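Local coordinates for hypothetical aldose 1-epimerase (Klebsiella pneumoniae subsp. pneumoniae MGH 78578, PDB 3TY1), which is of unknown function but probably binds carbohydrate, and may be an aldose 1-epimerase-like protein, at residues Ser154-Lys166 with Leu175-Ser187. Sequence-based numbering, arbitrary orientation.
Sequences SAPYEIRIRGLVK and LQTLTELRYVPGS. With SO4 (sulfate ion), chain I.
An antiparallel beta hairpin in the large sheet of the supersandwich pairs strand 159-169 with strand 173-183, and Arg-160 and Arg-182 face each other on it as a non-hydrogen-bonded pair. Their extended chains run side by side, pointing the same way, and the two guanidinium groups stack flat, centres 3.7 Å apart and planes at 7°. The surrounding anions probably balance the charge of this stack. Within its own strand each arginine holds a glutamate: Arg-160 NH2 reaches Glu-158 OE1 at 3.0 Å, while Arg-182 grips Glu-180 OE1 side-on with both NE and NH2. A sulfate, probably from the crystallisation liquor, sits against the ends of both guanidinium groups; Arg-160 NH1 meets its O3 at 3.3 Å, and the bonds from Arg-182 to the sulfate, to O1 and O4, are weak.

Glu-180 spreads its two oxygens over both strands. Its chain, CG turned away from the backbone N (chi1 -172°) and extended beyond, carries the carboxylate across the hairpin, where Arg-162 NH1 donates to Glu-180 OE2 at 3.0 Å, nearly along the C-O axis. Arg-162 also forms salt bridges with Glu-148 and Glu-150 of the adjoining strand 146-152. Water 3 links Arg-160 NH1 to Glu-180 OE2.

The other face is mostly apolar, with Ile-159, Ile-161 and Leu-181 on it; Ile-159 and Ile-161 pack on strand 49-55 of a second sheet. Here Thr-179 OG1 bonds to Gly-163 O at 2.8 Å, in the carbonyl plane on a lone pair, and the N of Thr-179 binds the same oxygen from above that plane. Past the strand end, Pro-185 CG touches Ile-159 CD1 at 3.9 Å. On the charged face, two stacked guanidinium groups, each held by a glutamate, present N-H groups to the sulfate, consistent with a site suited to anions.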
loop_
_atom_site.group_PDB
_atom_site.type_symbol
_atom_site.label_atom_id
_atom_site.label_comp_id
_atom_site.label_asym_id
_atom_site.label_seq_id
_atom_site.Cartn_x
_atom_site.Cartn_y
_atom_site.Cartn_z
ATOM N N SER A 154 -7.883 -36.187 22.119
ATOM C CA SER A 154 -7.191 -37.362 22.660
ATOM C C SER A 154 -5.990 -37.695 21.793
ATOM O O SER A 154 -5.858 -37.151 20.697
ATOM C CB SER A 154 -8.183 -38.530 22.792
ATOM O OG SER A 154 -8.558 -39.021 21.511
ATOM N N ALA A 155 -5.108 -38.536 22.314
ATOM C CA ALA A 155 -3.893 -38.952 21.630
ATOM C C ALA A 155 -4.219 -39.443 20.229
ATOM O O ALA A 155 -5.189 -40.179 20.060
ATOM C CB ALA A 155 -3.174 -40.008 22.409
ATOM N N PRO A 156 -3.399 -39.080 19.232
ATOM C CA PRO A 156 -2.133 -38.351 19.257
ATOM C C PRO A 156 -2.223 -36.835 19.180
ATOM O O PRO A 156 -1.210 -36.199 18.902
ATOM C CB PRO A 156 -1.388 -38.943 18.027
ATOM C CG PRO A 156 -2.476 -39.137 17.040
ATOM C CD PRO A 156 -3.655 -39.631 17.864
ATOM N N TYR A 157 -3.382 -36.228 19.481
ATOM C CA TYR A 157 -3.451 -34.748 19.600
ATOM C C TYR A 157 -3.062 -33.996 18.346
ATOM O O TYR A 157 -2.344 -32.997 18.383
ATOM C CB TYR A 157 -2.637 -34.246 20.818
ATOM C CG TYR A 157 -3.089 -34.871 22.122
ATOM C CD1 TYR A 157 -4.294 -34.500 22.713
ATOM C CD2 TYR A 157 -2.317 -35.845 22.760
ATOM C CE1 TYR A 157 -4.694 -35.061 23.929
ATOM C CE2 TYR A 157 -2.710 -36.409 23.957
ATOM C CZ TYR A 157 -3.891 -36.029 24.538
ATOM O OH TYR A 157 -4.261 -36.604 25.738
ATOM N N GLU A 158 -3.573 -34.478 17.211
ATOM C CA GLU A 158 -3.337 -33.836 15.946
ATOM C C GLU A 158 -3.811 -32.368 15.987
ATOM O O GLU A 158 -4.895 -32.082 16.435
ATOM C CB GLU A 158 -4.069 -34.570 14.822
ATOM C CG GLU A 158 -3.731 -34.051 13.437
ATOM C CD GLU A 158 -4.565 -34.695 12.307
ATOM O OE1 GLU A 158 -5.664 -35.175 12.553
ATOM O OE2 GLU A 158 -4.139 -34.646 11.151
ATOM N N ILE A 159 -2.957 -31.484 15.473
ATOM C CA ILE A 159 -3.185 -30.067 15.394
ATOM C C ILE A 159 -3.498 -29.751 13.935
ATOM O O ILE A 159 -2.824 -30.249 13.047
ATOM C CB ILE A 159 -1.931 -29.296 15.816
ATOM C CG1 ILE A 159 -1.557 -29.650 17.277
ATOM C CG2 ILE A 159 -2.113 -27.731 15.606
ATOM C CD1 ILE A 159 -0.097 -29.168 17.638
ATOM N N ARG A 160 -4.520 -28.930 13.706
ATOM C CA ARG A 160 -4.812 -28.433 12.388
ATOM C C ARG A 160 -4.911 -26.928 12.445
ATOM O O ARG A 160 -5.548 -26.375 13.350
ATOM C CB ARG A 160 -6.127 -29.014 11.847
ATOM C CG ARG A 160 -6.107 -30.513 11.813
ATOM C CD ARG A 160 -7.284 -31.107 11.073
ATOM N NE ARG A 160 -7.205 -32.564 11.102
ATOM C CZ ARG A 160 -8.022 -33.396 10.452
ATOM N NH1 ARG A 160 -9.011 -32.937 9.714
ATOM N NH2 ARG A 160 -7.826 -34.712 10.533
ATOM N N ILE A 161 -4.294 -26.280 11.481
ATOM C CA ILE A 161 -4.315 -24.832 11.400
ATOM C C ILE A 161 -4.878 -24.481 10.036
ATOM O O ILE A 161 -4.264 -24.787 8.998
ATOM C CB ILE A 161 -2.944 -24.243 11.631
ATOM C CG1 ILE A 161 -2.477 -24.543 13.053
ATOM C CG2 ILE A 161 -2.994 -22.694 11.385
ATOM C CD1 ILE A 161 -1.121 -23.984 13.370
ATOM N N ARG A 162 -6.036 -23.832 10.046
ATOM C CA ARG A 162 -6.733 -23.444 8.810
ATOM C C ARG A 162 -6.705 -21.939 8.631
ATOM O O ARG A 162 -6.813 -21.201 9.600
ATOM C CB ARG A 162 -8.214 -23.886 8.829
ATOM C CG ARG A 162 -8.428 -25.357 8.732
ATOM C CD ARG A 162 -9.915 -25.740 8.708
ATOM N NE ARG A 162 -10.514 -25.593 10.015
ATOM C CZ ARG A 162 -10.431 -26.481 11.004
ATOM N NH1 ARG A 162 -9.778 -27.639 10.860
ATOM N NH2 ARG A 162 -11.014 -26.201 12.161
ATOM N N GLY A 163 -6.573 -21.505 7.376
ATOM C CA GLY A 163 -6.595 -20.098 7.009
ATOM C C GLY A 163 -7.240 -19.856 5.657
ATOM O O GLY A 163 -6.751 -20.386 4.665
ATOM N N LEU A 164 -8.321 -19.072 5.626
ATOM C CA LEU A 164 -9.039 -18.735 4.377
ATOM C C LEU A 164 -8.388 -17.496 3.758
ATOM O O LEU A 164 -8.382 -16.434 4.374
ATOM C CB LEU A 164 -10.495 -18.428 4.665
ATOM C CG LEU A 164 -11.445 -18.132 3.490
ATOM C CD1 LEU A 164 -11.446 -19.300 2.553
ATOM C CD2 LEU A 164 -12.883 -17.782 4.011
ATOM N N VAL A 165 -7.847 -17.648 2.559
ATOM C CA VAL A 165 -7.157 -16.597 1.801
ATOM C C VAL A 165 -7.988 -16.306 0.556
ATOM O O VAL A 165 -8.215 -17.175 -0.295
ATOM C CB VAL A 165 -5.758 -17.050 1.451
ATOM C CG1 VAL A 165 -5.022 -15.947 0.704
ATOM C CG2 VAL A 165 -4.988 -17.401 2.729
ATOM N N LYS A 166 -8.492 -15.090 0.465
ATOM C CA LYS A 166 -9.459 -14.735 -0.555
ATOM C C LYS A 166 -8.878 -13.892 -1.664
ATOM O O LYS A 166 -8.062 -12.994 -1.413
ATOM C CB LYS A 166 -10.620 -13.974 0.058
ATOM C CG LYS A 166 -11.415 -14.699 1.127
ATOM C CD LYS A 166 -12.618 -13.792 1.508
ATOM C CE LYS A 166 -13.624 -14.448 2.419
ATOM N NZ LYS A 166 -14.767 -13.496 2.655
ATOM N N LEU A 175 -12.202 -16.355 -6.173
ATOM C CA LEU A 175 -11.457 -17.544 -5.845
ATOM C C LEU A 175 -11.056 -17.436 -4.386
ATOM O O LEU A 175 -10.591 -16.371 -3.938
ATOM C CB LEU A 175 -10.228 -17.651 -6.734
ATOM C CG LEU A 175 -10.405 -17.979 -8.220
ATOM C CD1 LEU A 175 -9.020 -18.008 -8.806
ATOM C CD2 LEU A 175 -11.154 -19.302 -8.459
ATOM N N GLN A 176 -11.253 -18.516 -3.632
ATOM C CA GLN A 176 -10.886 -18.532 -2.225
ATOM C C GLN A 176 -10.275 -19.888 -1.879
ATOM O O GLN A 176 -10.814 -20.917 -2.254
ATOM C CB GLN A 176 -12.113 -18.276 -1.340
ATOM C CG GLN A 176 -12.962 -17.060 -1.734
ATOM C CD GLN A 176 -14.102 -16.778 -0.756
ATOM O OE1 GLN A 176 -14.169 -17.353 0.320
ATOM N NE2 GLN A 176 -14.968 -15.870 -1.116
ATOM N N THR A 177 -9.188 -19.875 -1.126
ATOM C CA THR A 177 -8.495 -21.091 -0.733
ATOM C C THR A 177 -8.516 -21.273 0.768
ATOM O O THR A 177 -8.030 -20.407 1.489
ATOM C CB THR A 177 -7.035 -21.043 -1.190
ATOM O OG1 THR A 177 -7.026 -20.851 -2.602
ATOM C CG2 THR A 177 -6.328 -22.370 -0.834
ATOM N N LEU A 178 -9.126 -22.365 1.227
ATOM C CA LEU A 178 -9.089 -22.719 2.637
ATOM C C LEU A 178 -7.840 -23.546 2.770
ATOM O O LEU A 178 -7.828 -24.734 2.420
ATOM C CB LEU A 178 -10.337 -23.471 3.103
ATOM C CG LEU A 178 -10.406 -23.828 4.607
ATOM C CD1 LEU A 178 -10.251 -22.588 5.496
ATOM C CD2 LEU A 178 -11.735 -24.579 4.945
ATOM N N THR A 179 -6.769 -22.910 3.253
ATOM C CA THR A 179 -5.504 -23.603 3.483
ATOM C C THR A 179 -5.597 -24.407 4.777
ATOM O O THR A 179 -6.323 -24.010 5.711
ATOM C CB THR A 179 -4.293 -22.663 3.576
ATOM O OG1 THR A 179 -4.386 -21.897 4.770
ATOM C CG2 THR A 179 -4.142 -21.727 2.352
ATOM N N GLU A 180 -4.891 -25.542 4.841
ATOM C CA GLU A 180 -4.857 -26.328 6.086
ATOM C C GLU A 180 -3.541 -27.064 6.220
ATOM O O GLU A 180 -3.113 -27.767 5.291
ATOM C CB GLU A 180 -6.026 -27.332 6.193
ATOM C CG GLU A 180 -6.102 -28.000 7.575
ATOM C CD GLU A 180 -7.317 -28.939 7.757
ATOM O OE1 GLU A 180 -7.339 -30.054 7.197
ATOM O OE2 GLU A 180 -8.228 -28.554 8.503
ATOM N N LEU A 181 -2.894 -26.855 7.355
ATOM C CA LEU A 181 -1.707 -27.603 7.761
ATOM C C LEU A 181 -2.085 -28.524 8.922
ATOM O O LEU A 181 -2.797 -28.105 9.840
ATOM C CB LEU A 181 -0.573 -26.656 8.079
ATOM C CG LEU A 181 0.727 -27.255 8.615
ATOM C CD1 LEU A 181 1.924 -26.361 8.216
ATOM C CD2 LEU A 181 0.645 -27.460 10.144
ATOM N N ARG A 182 -1.629 -29.777 8.861
ATOM C CA ARG A 182 -1.904 -30.775 9.894
ATOM C C ARG A 182 -0.581 -31.300 10.429
ATOM O O ARG A 182 0.339 -31.622 9.664
ATOM C CB ARG A 182 -2.706 -31.925 9.334
ATOM C CG ARG A 182 -3.955 -31.511 8.645
ATOM C CD ARG A 182 -4.813 -32.752 8.319
ATOM N NE ARG A 182 -5.949 -32.366 7.492
ATOM C CZ ARG A 182 -6.825 -33.208 6.966
ATOM N NH1 ARG A 182 -6.703 -34.519 7.154
ATOM N NH2 ARG A 182 -7.813 -32.728 6.222
ATOM N N TYR A 183 -0.471 -31.368 11.747
ATOM C CA TYR A 183 0.759 -31.828 12.378
ATOM C C TYR A 183 0.440 -32.643 13.620
ATOM O O TYR A 183 -0.314 -32.185 14.464
ATOM C CB TYR A 183 1.654 -30.621 12.730
ATOM C CG TYR A 183 2.899 -31.078 13.453
ATOM C CD1 TYR A 183 3.839 -31.876 12.798
ATOM C CD2 TYR A 183 3.148 -30.723 14.755
ATOM C CE1 TYR A 183 4.974 -32.358 13.446
ATOM C CE2 TYR A 183 4.286 -31.210 15.423
ATOM C CZ TYR A 183 5.195 -32.034 14.759
ATOM O OH TYR A 183 6.315 -32.499 15.447
ATOM N N VAL A 184 1.002 -33.855 13.709
ATOM C CA VAL A 184 0.887 -34.688 14.882
ATOM C C VAL A 184 2.117 -34.389 15.777
ATOM O O VAL A 184 3.268 -34.563 15.366
ATOM C CB VAL A 184 0.817 -36.193 14.554
ATOM C CG1 VAL A 184 0.781 -37.017 15.855
ATOM C CG2 VAL A 184 -0.380 -36.496 13.701
ATOM N N PRO A 185 1.874 -33.930 17.015
ATOM C CA PRO A 185 2.985 -33.628 17.909
ATOM C C PRO A 185 4.006 -34.737 18.014
ATOM O O PRO A 185 3.640 -35.890 18.117
ATOM C CB PRO A 185 2.276 -33.403 19.245
ATOM C CG PRO A 185 1.076 -32.690 18.858
ATOM C CD PRO A 185 0.606 -33.428 17.581
ATOM N N GLY A 186 5.285 -34.394 17.917
ATOM C CA GLY A 186 6.362 -35.410 17.937
ATOM C C GLY A 186 6.763 -36.008 16.584
ATOM O O GLY A 186 7.809 -36.649 16.473
ATOM N N SER A 187 5.942 -35.797 15.568
ATOM C CA SER A 187 6.185 -36.317 14.232
ATOM C C SER A 187 7.300 -35.538 13.536
ATOM O O SER A 187 7.545 -34.356 13.842
ATOM C CB SER A 187 4.910 -36.159 13.361
ATOM O OG SER A 187 5.120 -36.808 12.090
HETATM S S SO4 I . -10.237 -36.081 7.897
HETATM O O1 SO4 I . -8.989 -36.802 8.152
HETATM O O2 SO4 I . -11.189 -37.005 7.296
HETATM O O3 SO4 I . -10.798 -35.620 9.156
HETATM O O4 SO4 I . -10.052 -35.016 6.924
HETATM O O HOH W 1 1.426 -36.966 19.292
HETATM O O HOH W 2 -5.127 -36.298 9.458
HETATM O O HOH W 3 -9.895 -30.345 9.037
HETATM O O HOH W 4 -2.888 -23.200 6.930
HETATM O O HOH W 5 -6.978 -18.125 -2.880
HETATM O O HOH W 6 -16.947 -14.664 0.717
#